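Local coordinates for T9SS C-terminal target domain-containing protein (Bacteroides cellulosilyticus, PDB 5JVK) that probably hydrolyses O-glycosidic bonds as a family 39 glycoside hydrolase of a gut symbiont, at residues 64-76 with 85-97. Sequence-based numbering, arbitrary orientation.
Sequences DVTELGYYTLELT and QTAVVNYAVVPEI
Gly69 and Val93 pair through both backbone bonds at one end of an antiparallel beta hairpin, strands 69-78 and 83-94. The hairpin belongs to the N-terminal beta domain, outside the eight-stranded barrel. Further hydrogen-bonded pairs follow at Tyr71-Tyr91, Leu73-Val89 and Leu75-Ala87. The tightly packed face carries Tyr71, Leu73, Leu75, Val89 and Val93, and strands 11-13 and 23-30 pack against it. Here Val93 CG2 lies 3.8 Å from Tyr71 CE2 and meets Val65 CG1 tip to tip. The other methyl of Val93, CG1, is anti to the backbone N (chi1 -178°) and turns to Leu68, 3.8 Å from its CD2. Leu73 and Val89 run alongside each other, with Leu73 CD2 3.8 Å from Val89 CG2. Tyr91 O sits at the edge of the Tyr71 ring, in its plane. Tyr71 OH donates to Glu67 O at 2.7 Å, which ties the ring to the turn before the strand.

The other face is looser toward Thr76, where Thr86 and Val88 are exposed. Near Tyr70 it is covered by the region of Pro401 and helix 403-415. Tyr70 OH hydrogen-bonds Pro401 O, and Asn90 OD1 accepts from Arg396 NH1. The Asn90 amide lies near the phenol end of Tyr70, its plane turned only 22° from the ring; Tyr70 CE2 is 3.5 Å from Asn90 ND2. Asn90 ND2 makes a weak hydrogen bond to Tyr71 O (3.4 Å). Asn90 ND2 also donates to a water at 2.9 Å, which is hydrogen-bonded to Thr72 OG1 at 3.0 Å.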
loop_
_atom_site.group_PDB
_atom_site.type_symbol
_atom_site.label_atom_id
_atom_site.label_comp_id
_atom_site.label_asym_id
_atom_site.label_seq_id
_atom_site.Cartn_x
_atom_site.Cartn_y
_atom_site.Cartn_z
ATOM N N ASP A 64 6.203 11.527 -27.420
ATOM C CA ASP A 64 7.363 12.048 -26.693
ATOM C C ASP A 64 6.903 12.815 -25.451
ATOM O O ASP A 64 6.282 13.872 -25.569
ATOM C CB ASP A 64 8.191 12.985 -27.583
ATOM C CG ASP A 64 8.795 12.279 -28.788
ATOM O OD1 ASP A 64 9.553 11.306 -28.591
ATOM O OD2 ASP A 64 8.529 12.715 -29.933
ATOM N N VAL A 65 7.215 12.279 -24.272
ATOM C CA VAL A 65 6.812 12.869 -22.994
ATOM C C VAL A 65 8.053 13.432 -22.302
ATOM O O VAL A 65 8.933 12.675 -21.899
ATOM C CB VAL A 65 6.124 11.817 -22.098
ATOM C CG1 VAL A 65 5.737 12.411 -20.749
ATOM C CG2 VAL A 65 4.903 11.241 -22.809
ATOM N N THR A 66 8.109 14.758 -22.176
ATOM C CA THR A 66 9.280 15.471 -21.646
ATOM C C THR A 66 9.278 15.710 -20.129
ATOM O O THR A 66 10.304 16.124 -19.577
ATOM C CB THR A 66 9.446 16.845 -22.329
ATOM O OG1 THR A 66 8.362 17.706 -21.957
ATOM C CG2 THR A 66 9.484 16.697 -23.847
ATOM N N GLU A 67 8.140 15.481 -19.471
ATOM C CA GLU A 67 8.012 15.662 -18.019
ATOM C C GLU A 67 7.195 14.539 -17.390
ATOM O O GLU A 67 6.312 13.968 -18.030
ATOM C CB GLU A 67 7.332 16.995 -17.700
ATOM C CG GLU A 67 8.168 18.236 -17.969
ATOM C CD GLU A 67 7.452 19.516 -17.563
ATOM O OE1 GLU A 67 6.854 19.552 -16.463
ATOM O OE2 GLU A 67 7.483 20.497 -18.339
ATOM N N LEU A 68 7.482 14.249 -16.123
ATOM C CA LEU A 68 6.718 13.265 -15.352
ATOM C C LEU A 68 5.302 13.769 -15.068
ATOM O O LEU A 68 5.042 14.980 -15.065
ATOM C CB LEU A 68 7.416 12.952 -14.020
ATOM C CG LEU A 68 8.813 12.332 -14.069
ATOM C CD1 LEU A 68 9.343 12.128 -12.660
ATOM C CD2 LEU A 68 8.797 11.016 -14.832
ATOM N N GLY A 69 4.393 12.827 -14.834
ATOM C CA GLY A 69 3.034 13.163 -14.462
ATOM C C GLY A 69 2.033 12.038 -14.595
ATOM O O GLY A 69 2.328 10.984 -15.154
ATOM N N TYR A 70 0.853 12.287 -14.039
ATOM C CA TYR A 70 -0.341 11.481 -14.229
ATOM C C TYR A 70 -1.105 12.114 -15.385
ATOM O O TYR A 70 -1.517 13.276 -15.292
ATOM C CB TYR A 70 -1.194 11.505 -12.956
ATOM C CG TYR A 70 -2.410 10.613 -13.007
ATOM C CD1 TYR A 70 -2.280 9.229 -12.904
ATOM C CD2 TYR A 70 -3.692 11.148 -13.152
ATOM C CE1 TYR A 70 -3.387 8.399 -12.948
ATOM C CE2 TYR A 70 -4.809 10.322 -13.199
ATOM C CZ TYR A 70 -4.649 8.951 -13.096
ATOM O OH TYR A 70 -5.737 8.128 -13.142
ATOM N N TYR A 71 -1.283 11.357 -16.468
ATOM C CA TYR A 71 -1.878 11.874 -17.701
ATOM C C TYR A 71 -3.214 11.217 -18.009
ATOM O O TYR A 71 -3.425 10.048 -17.684
ATOM C CB TYR A 71 -0.927 11.653 -18.883
ATOM C CG TYR A 71 0.334 12.478 -18.813
ATOM C CD1 TYR A 71 0.432 13.697 -19.486
ATOM C CD2 TYR A 71 1.433 12.047 -18.070
ATOM C CE1 TYR A 71 1.587 14.460 -19.425
ATOM C CE2 TYR A 71 2.593 12.807 -17.999
ATOM C CZ TYR A 71 2.664 14.013 -18.678
ATOM O OH TYR A 71 3.805 14.770 -18.613
ATOM N N THR A 72 -4.109 11.987 -18.625
ATOM C CA THR A 72 -5.296 11.448 -19.284
ATOM C C THR A 72 -4.931 11.240 -20.754
ATOM O O THR A 72 -4.437 12.162 -21.410
ATOM C CB THR A 72 -6.500 12.407 -19.177
ATOM O OG1 THR A 72 -6.755 12.715 -17.802
ATOM C CG2 THR A 72 -7.752 11.784 -19.785
ATOM N N LEU A 73 -5.163 10.027 -21.252
ATOM C CA LEU A 73 -4.885 9.662 -22.641
ATOM C C LEU A 73 -6.185 9.687 -23.446
ATOM O O LEU A 73 -7.036 8.814 -23.270
ATOM C CB LEU A 73 -4.247 8.268 -22.700
ATOM C CG LEU A 73 -3.991 7.623 -24.067
ATOM C CD1 LEU A 73 -3.131 8.496 -24.969
ATOM C CD2 LEU A 73 -3.346 6.263 -23.869
ATOM N N GLU A 74 -6.333 10.690 -24.312
ATOM C CA GLU A 74 -7.486 10.806 -25.216
ATOM C C GLU A 74 -7.105 10.259 -26.592
ATOM O O GLU A 74 -6.219 10.808 -27.246
ATOM C CB GLU A 74 -7.920 12.271 -25.345
ATOM C CG GLU A 74 -8.469 12.878 -24.060
ATOM C CD GLU A 74 -8.430 14.400 -24.042
ATOM O OE1 GLU A 74 -8.537 15.028 -25.119
ATOM O OE2 GLU A 74 -8.298 14.972 -22.935
ATOM N N LEU A 75 -7.769 9.184 -27.019
ATOM C CA LEU A 75 -7.494 8.535 -28.312
ATOM C C LEU A 75 -8.667 8.711 -29.277
ATOM O O LEU A 75 -9.828 8.599 -28.875
ATOM C CB LEU A 75 -7.201 7.045 -28.112
ATOM C CG LEU A 75 -5.848 6.707 -27.475
ATOM C CD1 LEU A 75 -5.823 5.271 -26.972
ATOM C CD2 LEU A 75 -4.702 6.948 -28.446
ATOM N N THR A 76 -8.347 8.979 -30.545
ATOM C CA THR A 76 -9.345 9.208 -31.596
ATOM C C THR A 76 -8.909 8.551 -32.908
ATOM O O THR A 76 -7.899 8.948 -33.498
ATOM C CB THR A 76 -9.561 10.718 -31.834
ATOM O OG1 THR A 76 -9.991 11.340 -30.617
ATOM C CG2 THR A 76 -10.608 10.970 -32.925
ATOM N N GLN A 85 -13.802 5.470 -33.998
ATOM C CA GLN A 85 -13.746 4.966 -32.624
ATOM C C GLN A 85 -12.907 5.894 -31.745
ATOM O O GLN A 85 -11.912 6.460 -32.207
ATOM C CB GLN A 85 -13.157 3.551 -32.609
ATOM C CG GLN A 85 -13.453 2.751 -31.346
ATOM C CD GLN A 85 -12.726 1.413 -31.300
ATOM O OE1 GLN A 85 -11.941 1.156 -30.388
ATOM N NE2 GLN A 85 -12.989 0.552 -32.278
ATOM N N THR A 86 -13.326 6.045 -30.489
ATOM C CA THR A 86 -12.590 6.825 -29.495
ATOM C C THR A 86 -12.359 6.000 -28.234
ATOM O O THR A 86 -13.070 5.026 -27.974
ATOM C CB THR A 86 -13.333 8.121 -29.112
ATOM O OG1 THR A 86 -14.608 7.800 -28.546
ATOM C CG2 THR A 86 -13.533 9.003 -30.327
ATOM N N ALA A 87 -11.352 6.402 -27.464
ATOM C CA ALA A 87 -11.041 5.776 -26.180
ATOM C C ALA A 87 -10.418 6.797 -25.231
ATOM O O ALA A 87 -9.712 7.712 -25.670
ATOM C CB ALA A 87 -10.104 4.596 -26.380
ATOM N N VAL A 88 -10.705 6.645 -23.938
ATOM C CA VAL A 88 -10.119 7.485 -22.888
ATOM C C VAL A 88 -9.678 6.600 -21.721
ATOM O O VAL A 88 -10.491 5.881 -21.137
ATOM C CB VAL A 88 -11.101 8.565 -22.380
ATOM C CG1 VAL A 88 -10.432 9.452 -21.330
ATOM C CG2 VAL A 88 -11.616 9.413 -23.540
ATOM N N VAL A 89 -8.382 6.646 -21.416
ATOM C CA VAL A 89 -7.808 6.001 -20.228
ATOM C C VAL A 89 -6.769 6.931 -19.604
ATOM O O VAL A 89 -6.464 7.990 -20.158
ATOM C CB VAL A 89 -7.163 4.629 -20.553
ATOM C CG1 VAL A 89 -8.227 3.629 -20.981
ATOM C CG2 VAL A 89 -6.077 4.753 -21.618
ATOM N N ASN A 90 -6.235 6.538 -18.452
ATOM C CA ASN A 90 -5.152 7.274 -17.805
ATOM C C ASN A 90 -3.811 6.580 -18.038
ATOM O O ASN A 90 -3.759 5.374 -18.306
ATOM C CB ASN A 90 -5.436 7.436 -16.312
ATOM C CG ASN A 90 -6.621 8.345 -16.047
ATOM O OD1 ASN A 90 -7.702 7.883 -15.684
ATOM N ND2 ASN A 90 -6.427 9.646 -16.239
ATOM N N TYR A 91 -2.739 7.366 -17.948
ATOM C CA TYR A 91 -1.379 6.895 -18.188
ATOM C C TYR A 91 -0.427 7.572 -17.202
ATOM O O TYR A 91 -0.333 8.799 -17.161
ATOM C CB TYR A 91 -0.970 7.200 -19.632
ATOM C CG TYR A 91 0.270 6.469 -20.093
ATOM C CD1 TYR A 91 0.208 5.134 -20.494
ATOM C CD2 TYR A 91 1.508 7.113 -20.136
ATOM C CE1 TYR A 91 1.342 4.458 -20.919
ATOM C CE2 TYR A 91 2.650 6.445 -20.559
ATOM C CZ TYR A 91 2.563 5.120 -20.948
ATOM O OH TYR A 91 3.693 4.458 -21.367
ATOM N N ALA A 92 0.268 6.760 -16.408
ATOM C CA ALA A 92 1.138 7.254 -15.345
ATOM C C ALA A 92 2.595 7.232 -15.799
ATOM O O ALA A 92 3.158 6.161 -16.029
ATOM C CB ALA A 92 0.957 6.409 -14.091
ATOM N N VAL A 93 3.192 8.417 -15.938
ATOM C CA VAL A 93 4.627 8.557 -16.192
ATOM C C VAL A 93 5.312 8.866 -14.854
ATOM O O VAL A 93 5.359 10.021 -14.418
ATOM C CB VAL A 93 4.919 9.650 -17.247
ATOM C CG1 VAL A 93 6.414 9.735 -17.533
ATOM C CG2 VAL A 93 4.141 9.361 -18.526
ATOM N N VAL A 94 5.839 7.819 -14.218
ATOM C CA VAL A 94 6.343 7.887 -12.834
ATOM C C VAL A 94 7.870 7.980 -12.788
ATOM O O VAL A 94 8.532 7.615 -13.762
ATOM C CB VAL A 94 5.869 6.671 -11.989
ATOM C CG1 VAL A 94 4.356 6.528 -12.063
ATOM C CG2 VAL A 94 6.565 5.375 -12.402
ATOM N N PRO A 95 8.434 8.468 -11.659
ATOM C CA PRO A 95 9.894 8.471 -11.534
ATOM C C PRO A 95 10.452 7.061 -11.387
ATOM O O PRO A 95 9.805 6.204 -10.792
ATOM C CB PRO A 95 10.143 9.285 -10.259
ATOM C CG PRO A 95 8.889 9.154 -9.476
ATOM C CD PRO A 95 7.791 9.101 -10.492
ATOM N N GLU A 96 11.638 6.834 -11.942
ATOM C CA GLU A 96 12.310 5.541 -11.849
ATOM C C GLU A 96 13.019 5.453 -10.499
ATOM O O GLU A 96 13.753 6.371 -10.126
ATOM C CB GLU A 96 13.312 5.385 -12.993
ATOM C CG GLU A 96 13.773 3.959 -13.237
ATOM C CD GLU A 96 14.715 3.847 -14.426
ATOM O OE1 GLU A 96 14.372 4.351 -15.523
ATOM O OE2 GLU A 96 15.801 3.247 -14.263
ATOM N N ILE A 97 12.784 4.359 -9.774
ATOM C CA ILE A 97 13.370 4.147 -8.445
ATOM C C ILE A 97 14.412 3.028 -8.526
ATOM O O ILE A 97 14.146 1.965 -9.090
ATOM C CB ILE A 97 12.297 3.784 -7.384
ATOM C CG1 ILE A 97 11.098 4.738 -7.468
ATOM C CG2 ILE A 97 12.894 3.843 -5.978
ATOM C CD1 ILE A 97 9.915 4.323 -6.623
HETATM O O HOH W 1 -8.254 11.707 -15.403
#